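Local structure of divalent-cation tolerance protein CutA (Thermus thermophilus, 1NZA) at residues A[3-14]-A[75-85]; A[24-32]-A[94-103]. The protein forms a homotrimer of the CutA family that is probably involved in resistance toward heavy metals. All coordinates share one frame; numbering follows the deposited sequence.

Contact 1: residues A[3-14]-A[75-85]; sequences EVVLITVPSEEV and HPYTVPEIVAL. With NA (sodium ion), chain B.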
# COMPACT_ATOMS: atom_id res chain seq x y z
N GLU A 3 4.67 -7.96 8.93
CA GLU A 3 3.62 -7.71 7.94
C GLU A 3 3.12 -6.29 7.96
O GLU A 3 3.24 -5.59 8.96
CB GLU A 3 2.42 -8.62 8.22
CG GLU A 3 2.64 -10.10 8.03
CD GLU A 3 1.46 -10.92 8.53
OE1 GLU A 3 1.15 -11.96 7.91
OE2 GLU A 3 0.85 -10.54 9.55
N VAL A 4 2.56 -5.86 6.83
CA VAL A 4 1.93 -4.55 6.72
C VAL A 4 0.46 -4.92 6.52
O VAL A 4 0.09 -5.50 5.50
CB VAL A 4 2.40 -3.75 5.49
CG1 VAL A 4 1.55 -2.49 5.34
CG2 VAL A 4 3.87 -3.35 5.65
N VAL A 5 -0.36 -4.61 7.52
CA VAL A 5 -1.78 -4.93 7.46
C VAL A 5 -2.61 -3.74 7.01
O VAL A 5 -2.44 -2.63 7.52
CB VAL A 5 -2.27 -5.41 8.85
CG1 VAL A 5 -3.78 -5.53 8.86
CG2 VAL A 5 -1.64 -6.75 9.17
N LEU A 6 -3.50 -3.98 6.05
CA LEU A 6 -4.37 -2.93 5.54
C LEU A 6 -5.75 -3.08 6.17
O LEU A 6 -6.27 -4.19 6.28
CB LEU A 6 -4.52 -3.03 4.02
CG LEU A 6 -3.26 -3.06 3.16
CD1 LEU A 6 -3.64 -2.96 1.68
CD2 LEU A 6 -2.34 -1.94 3.54
N ILE A 7 -6.33 -1.96 6.59
CA ILE A 7 -7.66 -1.94 7.20
C ILE A 7 -8.31 -0.65 6.74
O ILE A 7 -7.66 0.40 6.75
CB ILE A 7 -7.58 -1.88 8.74
CG1 ILE A 7 -6.80 -3.08 9.29
CG2 ILE A 7 -9.00 -1.89 9.33
CD1 ILE A 7 -6.47 -2.95 10.77
N THR A 8 -9.55 -0.70 6.30
CA THR A 8 -10.22 0.54 5.92
C THR A 8 -11.30 0.77 6.97
O THR A 8 -11.85 -0.18 7.53
CB THR A 8 -10.82 0.48 4.51
OG1 THR A 8 -11.54 -0.74 4.35
CG2 THR A 8 -9.72 0.58 3.46
N VAL A 9 -11.57 2.05 7.25
CA VAL A 9 -12.56 2.44 8.25
C VAL A 9 -13.44 3.57 7.69
O VAL A 9 -13.04 4.27 6.76
CB VAL A 9 -11.87 2.88 9.56
CG1 VAL A 9 -11.01 1.74 10.10
CG2 VAL A 9 -10.98 4.09 9.29
N PRO A 10 -14.64 3.76 8.25
CA PRO A 10 -15.58 4.79 7.80
C PRO A 10 -15.36 6.23 8.24
O PRO A 10 -15.93 7.14 7.64
CB PRO A 10 -16.92 4.25 8.29
CG PRO A 10 -16.54 3.64 9.59
CD PRO A 10 -15.27 2.88 9.26
N SER A 11 -14.55 6.44 9.27
CA SER A 11 -14.32 7.79 9.78
C SER A 11 -12.98 7.96 10.46
O SER A 11 -12.33 7.00 10.85
CB SER A 11 -15.42 8.15 10.79
OG SER A 11 -15.35 7.31 11.93
N GLU A 12 -12.57 9.22 10.61
CA GLU A 12 -11.31 9.55 11.26
C GLU A 12 -11.36 9.08 12.71
O GLU A 12 -10.35 8.64 13.27
CB GLU A 12 -11.07 11.06 11.22
CG GLU A 12 -9.78 11.49 11.89
CD GLU A 12 -9.67 13.00 12.03
OE1 GLU A 12 -9.88 13.71 11.02
OE2 GLU A 12 -9.37 13.47 13.14
N GLU A 13 -12.54 9.20 13.32
CA GLU A 13 -12.76 8.78 14.70
C GLU A 13 -12.36 7.33 14.90
O GLU A 13 -11.57 7.02 15.80
CB GLU A 13 -14.24 8.96 15.06
CG GLU A 13 -14.65 8.38 16.42
CD GLU A 13 -14.00 9.10 17.58
OE1 GLU A 13 -14.20 10.33 17.72
OE2 GLU A 13 -13.29 8.44 18.38
N VAL A 14 -12.92 6.44 14.09
CA VAL A 14 -12.61 5.02 14.18
C VAL A 14 -11.15 4.77 13.82
O VAL A 14 -10.47 3.97 14.45
CB VAL A 14 -13.51 4.18 13.24
CG1 VAL A 14 -13.01 2.75 13.16
CG2 VAL A 14 -14.95 4.21 13.74
N HIS A 75 -13.99 -2.05 15.35
CA HIS A 75 -14.58 -1.69 14.07
C HIS A 75 -16.10 -1.81 14.13
O HIS A 75 -16.64 -2.82 14.59
CB HIS A 75 -14.01 -2.58 12.96
CG HIS A 75 -14.09 -1.98 11.59
ND1 HIS A 75 -15.28 -1.74 10.94
CD2 HIS A 75 -13.11 -1.60 10.73
CE1 HIS A 75 -15.03 -1.23 9.75
NE2 HIS A 75 -13.73 -1.14 9.60
N PRO A 76 -16.82 -0.78 13.65
CA PRO A 76 -18.29 -0.77 13.66
C PRO A 76 -18.99 -1.77 12.73
O PRO A 76 -20.13 -2.14 12.98
CB PRO A 76 -18.62 0.67 13.32
CG PRO A 76 -17.50 1.06 12.40
CD PRO A 76 -16.30 0.49 13.12
N TYR A 77 -18.31 -2.19 11.68
CA TYR A 77 -18.91 -3.12 10.72
C TYR A 77 -18.57 -4.58 11.00
O TYR A 77 -17.48 -4.91 11.46
CB TYR A 77 -18.52 -2.71 9.30
CG TYR A 77 -19.00 -1.31 8.95
CD1 TYR A 77 -18.46 -0.60 7.87
CD2 TYR A 77 -20.00 -0.68 9.71
CE1 TYR A 77 -18.89 0.69 7.56
CE2 TYR A 77 -20.44 0.61 9.40
CZ TYR A 77 -19.88 1.29 8.33
OH TYR A 77 -20.31 2.58 8.04
N THR A 78 -19.53 -5.46 10.72
CA THR A 78 -19.38 -6.89 10.96
C THR A 78 -18.19 -7.58 10.30
O THR A 78 -17.45 -8.30 10.97
CB THR A 78 -20.67 -7.66 10.59
OG1 THR A 78 -21.00 -7.41 9.22
CG2 THR A 78 -21.82 -7.21 11.47
N VAL A 79 -18.02 -7.38 9.00
CA VAL A 79 -16.91 -8.01 8.28
C VAL A 79 -15.92 -6.95 7.79
O VAL A 79 -15.89 -6.61 6.61
CB VAL A 79 -17.42 -8.80 7.05
CG1 VAL A 79 -16.24 -9.46 6.33
CG2 VAL A 79 -18.42 -9.86 7.51
N PRO A 80 -15.09 -6.43 8.71
CA PRO A 80 -14.11 -5.40 8.34
C PRO A 80 -12.98 -5.93 7.49
O PRO A 80 -12.59 -7.10 7.59
CB PRO A 80 -13.62 -4.91 9.70
CG PRO A 80 -13.64 -6.16 10.52
CD PRO A 80 -14.97 -6.78 10.13
N GLU A 81 -12.45 -5.07 6.63
CA GLU A 81 -11.34 -5.47 5.80
C GLU A 81 -10.08 -5.50 6.65
O GLU A 81 -9.73 -4.50 7.26
CB GLU A 81 -11.11 -4.48 4.66
CG GLU A 81 -9.80 -4.75 3.92
CD GLU A 81 -9.47 -3.69 2.89
OE1 GLU A 81 -8.60 -3.96 2.04
OE2 GLU A 81 -10.07 -2.60 2.92
N ILE A 82 -9.43 -6.66 6.69
CA ILE A 82 -8.18 -6.82 7.43
C ILE A 82 -7.34 -7.78 6.59
O ILE A 82 -7.56 -8.99 6.63
CB ILE A 82 -8.38 -7.48 8.82
CG1 ILE A 82 -9.49 -6.77 9.59
CG2 ILE A 82 -7.07 -7.40 9.61
CD1 ILE A 82 -9.77 -7.37 10.96
N VAL A 83 -6.40 -7.23 5.82
CA VAL A 83 -5.55 -8.07 4.98
C VAL A 83 -4.08 -7.79 5.27
O VAL A 83 -3.67 -6.64 5.35
CB VAL A 83 -5.83 -7.84 3.48
CG1 VAL A 83 -7.31 -8.08 3.17
CG2 VAL A 83 -5.42 -6.43 3.08
N ALA A 84 -3.30 -8.86 5.42
CA ALA A 84 -1.88 -8.72 5.71
C ALA A 84 -1.01 -8.99 4.48
O ALA A 84 -1.21 -9.99 3.78
CB ALA A 84 -1.48 -9.68 6.84
N LEU A 85 -0.06 -8.10 4.23
CA LEU A 85 0.87 -8.24 3.12
C LEU A 85 2.22 -8.57 3.75
O LEU A 85 2.64 -7.93 4.70
CB LEU A 85 0.98 -6.93 2.34
CG LEU A 85 -0.34 -6.32 1.88
CD1 LEU A 85 -0.05 -5.02 1.15
CD2 LEU A 85 -1.09 -7.28 0.97
NA NA B . -13.48 -0.74 3.14
O HOH W 1 -12.08 -1.79 1.31
O HOH W 2 -15.42 -0.77 1.71
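Thr8 and Glu81 meet beside a sodium ion. The metal is bound by Thr8 OG1 at 2.3 Å. A hydrogen bond runs from Thr8 OG1 to Glu81 OE2 (2.8 Å), entering on the anti lone pair of that carboxylate oxygen. With chi1 at 46°, the hydroxyl is tucked between the backbone N and the carbonyl carbon, while Thr8 CG2 lies against Glu81 OE2. Glu81 does not touch the ion; its OE2 also accepts from a metal-bound water at 2.7 Å. Glu52 of the same chain adds a further ligand.

The carbonyl of Thr8 itself is held by His75, whose NE2 donates to Thr8 O (3.0 Å) in the plane of both ring and carbonyl. His75 ND1 accepts from Tyr77 N at 3.2 Å, again in the ring plane, and Pro80 CB covers one face, so the imidazole is held against rotation. Beyond it, Pro10 CG packs on Pro76 CG.

Toward Glu3, inner strand 2-9 pairs antiparallel with strand 82-86, the outermost of this chain's ferredoxin-like sheet. Leu6 and Val83 exchange backbone hydrogen bonds, while Val5 CG2 and Ala84 CB meet on the opposite face from Leu6.

Because Thr8 OG1 directs its hydrogen bond to Glu81 OE2, it probably presents its lone-pair side to the sodium, and the second-shell carboxylate would make it a somewhat stronger ligand. Glu81 OE1 links the site to the interface through a salt bridge with Lys58 of the second subunit.

Contact 2: residues A[24-32]-A[94-103]; sequences EERLAACVN and YLDWLRENTG
Trp97 lays one face of its six-membered ring over Ala29, whose CB sits 3.9 Å from the ring centroid and 22° off the normal, a CH-pi contact. The outer corner of the indole also meets the backbone, Trp97 CH2 lying 3.3 Å from Ala29 O, which sits beyond the rim and not over the ring. Cys30 CB comes instead to the ring edge, 3.8 Å from Trp97 CH2, so the outer rim of the indole is wedged against two successive residues where the loop becomes a strand. The ring reaches this position because CG is anti to the backbone N (chi1 166°). Ala29 CB also packs against Asn101 CB, and Arg42 of the third subunit packs on Trp97 and Asn101.

The chain end is joined to the loop through its backbone. Gly103 N donates to Arg26 O at 2.6 Å, and Thr102 CA adds a C-H contact to the same oxygen. A water within hydrogen-bonding distance of Ala28 O and Asn101 O spans the gap. Thr102 itself is turned back on its own helix, where OG1 donates to Leu98 O at 2.7 Å and so occupies a carbonyl near the helix end. The Arg26 side chain bends at chi3 (82°) to bring NH2 alongside that end; a weak hydrogen bond from Arg26 NH2 to Glu100 O (3.4 Å) lies at the guanidinium edge.

Arg26, with its positive phi, is the C-prime residue of a Schellman motif, in which Leu27 N returns to Leu22 O and Arg26 N to Val23 O. The turn closes helix 12-24 and sends the chain into strand 30-42. The contact thus joins the first helix-to-strand connection of a ferredoxin-like fold to its C-terminal helix, where Cys30 to Asn32 carry the sheet on into the third subunit.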
# COMPACT_ATOMS: atom_id res chain seq x y z
N GLU A 24 -1.11 0.96 21.48
CA GLU A 24 -1.11 0.93 22.94
C GLU A 24 -0.97 -0.50 23.44
O GLU A 24 -0.18 -0.79 24.34
CB GLU A 24 -2.41 1.52 23.51
CG GLU A 24 -2.68 2.97 23.18
CD GLU A 24 -3.98 3.47 23.81
OE1 GLU A 24 -5.00 2.76 23.73
OE2 GLU A 24 -3.97 4.59 24.38
N GLU A 25 -1.75 -1.40 22.85
CA GLU A 25 -1.77 -2.80 23.23
C GLU A 25 -0.65 -3.64 22.64
O GLU A 25 -0.71 -4.87 22.67
CB GLU A 25 -3.13 -3.40 22.88
CG GLU A 25 -4.27 -2.82 23.70
CD GLU A 25 -5.63 -3.29 23.24
OE1 GLU A 25 -5.79 -4.51 23.01
OE2 GLU A 25 -6.54 -2.45 23.13
N ARG A 26 0.36 -2.98 22.10
CA ARG A 26 1.51 -3.64 21.50
C ARG A 26 1.15 -4.71 20.46
O ARG A 26 1.82 -5.74 20.36
CB ARG A 26 2.40 -4.27 22.58
CG ARG A 26 2.86 -3.29 23.66
CD ARG A 26 3.90 -3.92 24.57
NE ARG A 26 5.24 -3.88 23.98
CZ ARG A 26 6.07 -2.85 24.10
NH1 ARG A 26 5.72 -1.78 24.80
NH2 ARG A 26 7.27 -2.89 23.53
N LEU A 27 0.09 -4.46 19.70
CA LEU A 27 -0.31 -5.40 18.65
C LEU A 27 0.23 -4.88 17.33
O LEU A 27 0.08 -5.52 16.28
CB LEU A 27 -1.83 -5.53 18.60
CG LEU A 27 -2.48 -6.19 19.82
CD1 LEU A 27 -3.98 -6.25 19.63
CD2 LEU A 27 -1.90 -7.59 20.01
N ALA A 28 0.85 -3.71 17.39
CA ALA A 28 1.45 -3.07 16.23
C ALA A 28 2.42 -2.03 16.78
O ALA A 28 2.21 -1.49 17.86
CB ALA A 28 0.37 -2.40 15.39
N ALA A 29 3.50 -1.78 16.04
CA ALA A 29 4.50 -0.82 16.48
C ALA A 29 4.23 0.55 15.87
O ALA A 29 4.57 1.58 16.44
CB ALA A 29 5.89 -1.28 16.07
N CYS A 30 3.59 0.53 14.70
CA CYS A 30 3.29 1.77 14.00
C CYS A 30 2.03 1.62 13.17
O CYS A 30 1.73 0.53 12.67
CB CYS A 30 4.46 2.11 13.08
SG CYS A 30 4.22 3.58 12.04
N VAL A 31 1.29 2.71 13.03
CA VAL A 31 0.08 2.69 12.21
C VAL A 31 0.00 4.01 11.45
O VAL A 31 0.11 5.08 12.05
CB VAL A 31 -1.20 2.56 13.07
CG1 VAL A 31 -2.42 2.66 12.17
CG2 VAL A 31 -1.21 1.23 13.81
N ASN A 32 -0.16 3.92 10.13
CA ASN A 32 -0.27 5.12 9.29
C ASN A 32 -1.73 5.25 8.87
O ASN A 32 -2.34 4.27 8.45
CB ASN A 32 0.56 5.00 8.00
CG ASN A 32 2.02 4.72 8.26
OD1 ASN A 32 2.60 3.82 7.64
ND2 ASN A 32 2.63 5.49 9.15
N TYR A 94 14.92 -1.07 11.61
CA TYR A 94 13.51 -0.71 11.69
C TYR A 94 12.67 -1.94 11.99
O TYR A 94 11.76 -1.90 12.82
CB TYR A 94 13.03 -0.09 10.37
CG TYR A 94 11.58 0.33 10.41
CD1 TYR A 94 11.18 1.45 11.14
CD2 TYR A 94 10.60 -0.42 9.77
CE1 TYR A 94 9.83 1.81 11.23
CE2 TYR A 94 9.25 -0.07 9.85
CZ TYR A 94 8.88 1.05 10.58
OH TYR A 94 7.55 1.41 10.65
N LEU A 95 12.98 -3.05 11.32
CA LEU A 95 12.23 -4.28 11.54
C LEU A 95 12.44 -4.83 12.94
O LEU A 95 11.53 -5.45 13.51
CB LEU A 95 12.62 -5.32 10.49
CG LEU A 95 12.22 -4.98 9.05
CD1 LEU A 95 12.62 -6.12 8.12
CD2 LEU A 95 10.72 -4.73 8.99
N ASP A 96 13.62 -4.62 13.51
CA ASP A 96 13.89 -5.10 14.86
C ASP A 96 13.02 -4.30 15.82
O ASP A 96 12.39 -4.85 16.72
CB ASP A 96 15.37 -4.91 15.22
CG ASP A 96 15.69 -5.44 16.61
OD1 ASP A 96 15.39 -6.62 16.88
OD2 ASP A 96 16.26 -4.68 17.43
N TRP A 97 12.98 -2.98 15.61
CA TRP A 97 12.17 -2.09 16.42
C TRP A 97 10.72 -2.55 16.32
O TRP A 97 9.97 -2.52 17.30
CB TRP A 97 12.29 -0.65 15.91
CG TRP A 97 11.25 0.29 16.48
CD1 TRP A 97 11.24 0.86 17.72
CD2 TRP A 97 10.04 0.71 15.83
NE1 TRP A 97 10.10 1.62 17.88
CE2 TRP A 97 9.35 1.54 16.74
CE3 TRP A 97 9.47 0.47 14.57
CZ2 TRP A 97 8.11 2.13 16.43
CZ3 TRP A 97 8.25 1.06 14.26
CH2 TRP A 97 7.58 1.88 15.19
N LEU A 98 10.33 -2.97 15.13
CA LEU A 98 8.98 -3.43 14.87
C LEU A 98 8.65 -4.67 15.71
O LEU A 98 7.61 -4.73 16.35
CB LEU A 98 8.81 -3.73 13.37
CG LEU A 98 7.42 -4.01 12.81
CD1 LEU A 98 7.48 -4.01 11.29
CD2 LEU A 98 6.89 -5.35 13.31
N ARG A 99 9.55 -5.65 15.70
CA ARG A 99 9.32 -6.87 16.47
C ARG A 99 9.42 -6.57 17.97
O ARG A 99 8.58 -6.99 18.76
CB ARG A 99 10.34 -7.94 16.08
CG ARG A 99 10.21 -8.41 14.64
CD ARG A 99 11.08 -9.63 14.39
NE ARG A 99 12.50 -9.36 14.63
CZ ARG A 99 13.31 -8.77 13.77
NH1 ARG A 99 12.86 -8.39 12.58
NH2 ARG A 99 14.59 -8.57 14.08
N GLU A 100 10.46 -5.82 18.33
CA GLU A 100 10.70 -5.43 19.72
C GLU A 100 9.50 -4.76 20.38
O GLU A 100 9.30 -4.89 21.59
CB GLU A 100 11.91 -4.48 19.77
CG GLU A 100 12.06 -3.68 21.05
CD GLU A 100 13.26 -2.76 21.03
OE1 GLU A 100 14.41 -3.26 21.06
OE2 GLU A 100 13.07 -1.52 20.97
N ASN A 101 8.69 -4.06 19.59
CA ASN A 101 7.52 -3.36 20.13
C ASN A 101 6.17 -4.00 19.80
O ASN A 101 5.13 -3.37 19.96
CB ASN A 101 7.53 -1.91 19.64
CG ASN A 101 8.68 -1.11 20.24
OD1 ASN A 101 8.69 -0.81 21.43
ND2 ASN A 101 9.66 -0.78 19.41
N THR A 102 6.20 -5.25 19.35
CA THR A 102 4.97 -5.96 19.03
C THR A 102 4.91 -7.23 19.87
O THR A 102 5.92 -7.90 20.06
CB THR A 102 4.92 -6.33 17.53
OG1 THR A 102 4.94 -5.13 16.74
CG2 THR A 102 3.64 -7.10 17.21
N GLY A 103 3.73 -7.56 20.38
CA GLY A 103 3.58 -8.75 21.20
C GLY A 103 2.56 -9.72 20.65
O GLY A 103 2.97 -10.80 20.17
OXT GLY A 103 1.35 -9.41 20.69
O HOH W 3 3.68 -1.17 20.12

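How the contacts relate
From the N terminus, strand 2-9 enters contact 1 first, and helix 12-24 then carries the chain to the 24-32 segment of contact 2. Strands 30-42 and 47-60 and helix 64-74 follow before 75-85 returns to close contact 1 beside the first strand. Helix 92-100 and the C-terminal tail close contact 2 last, so the two closures cross. Their centres are about 17 Å apart, and they do not touch. Both reach the same 2-3-1-4 sheet: contact 1 pairs an inner strand with 82-86, an outermost strand within this chain, while contact 2 attaches the terminal helix at the start of the other, 30-42. Both also touch the third subunit.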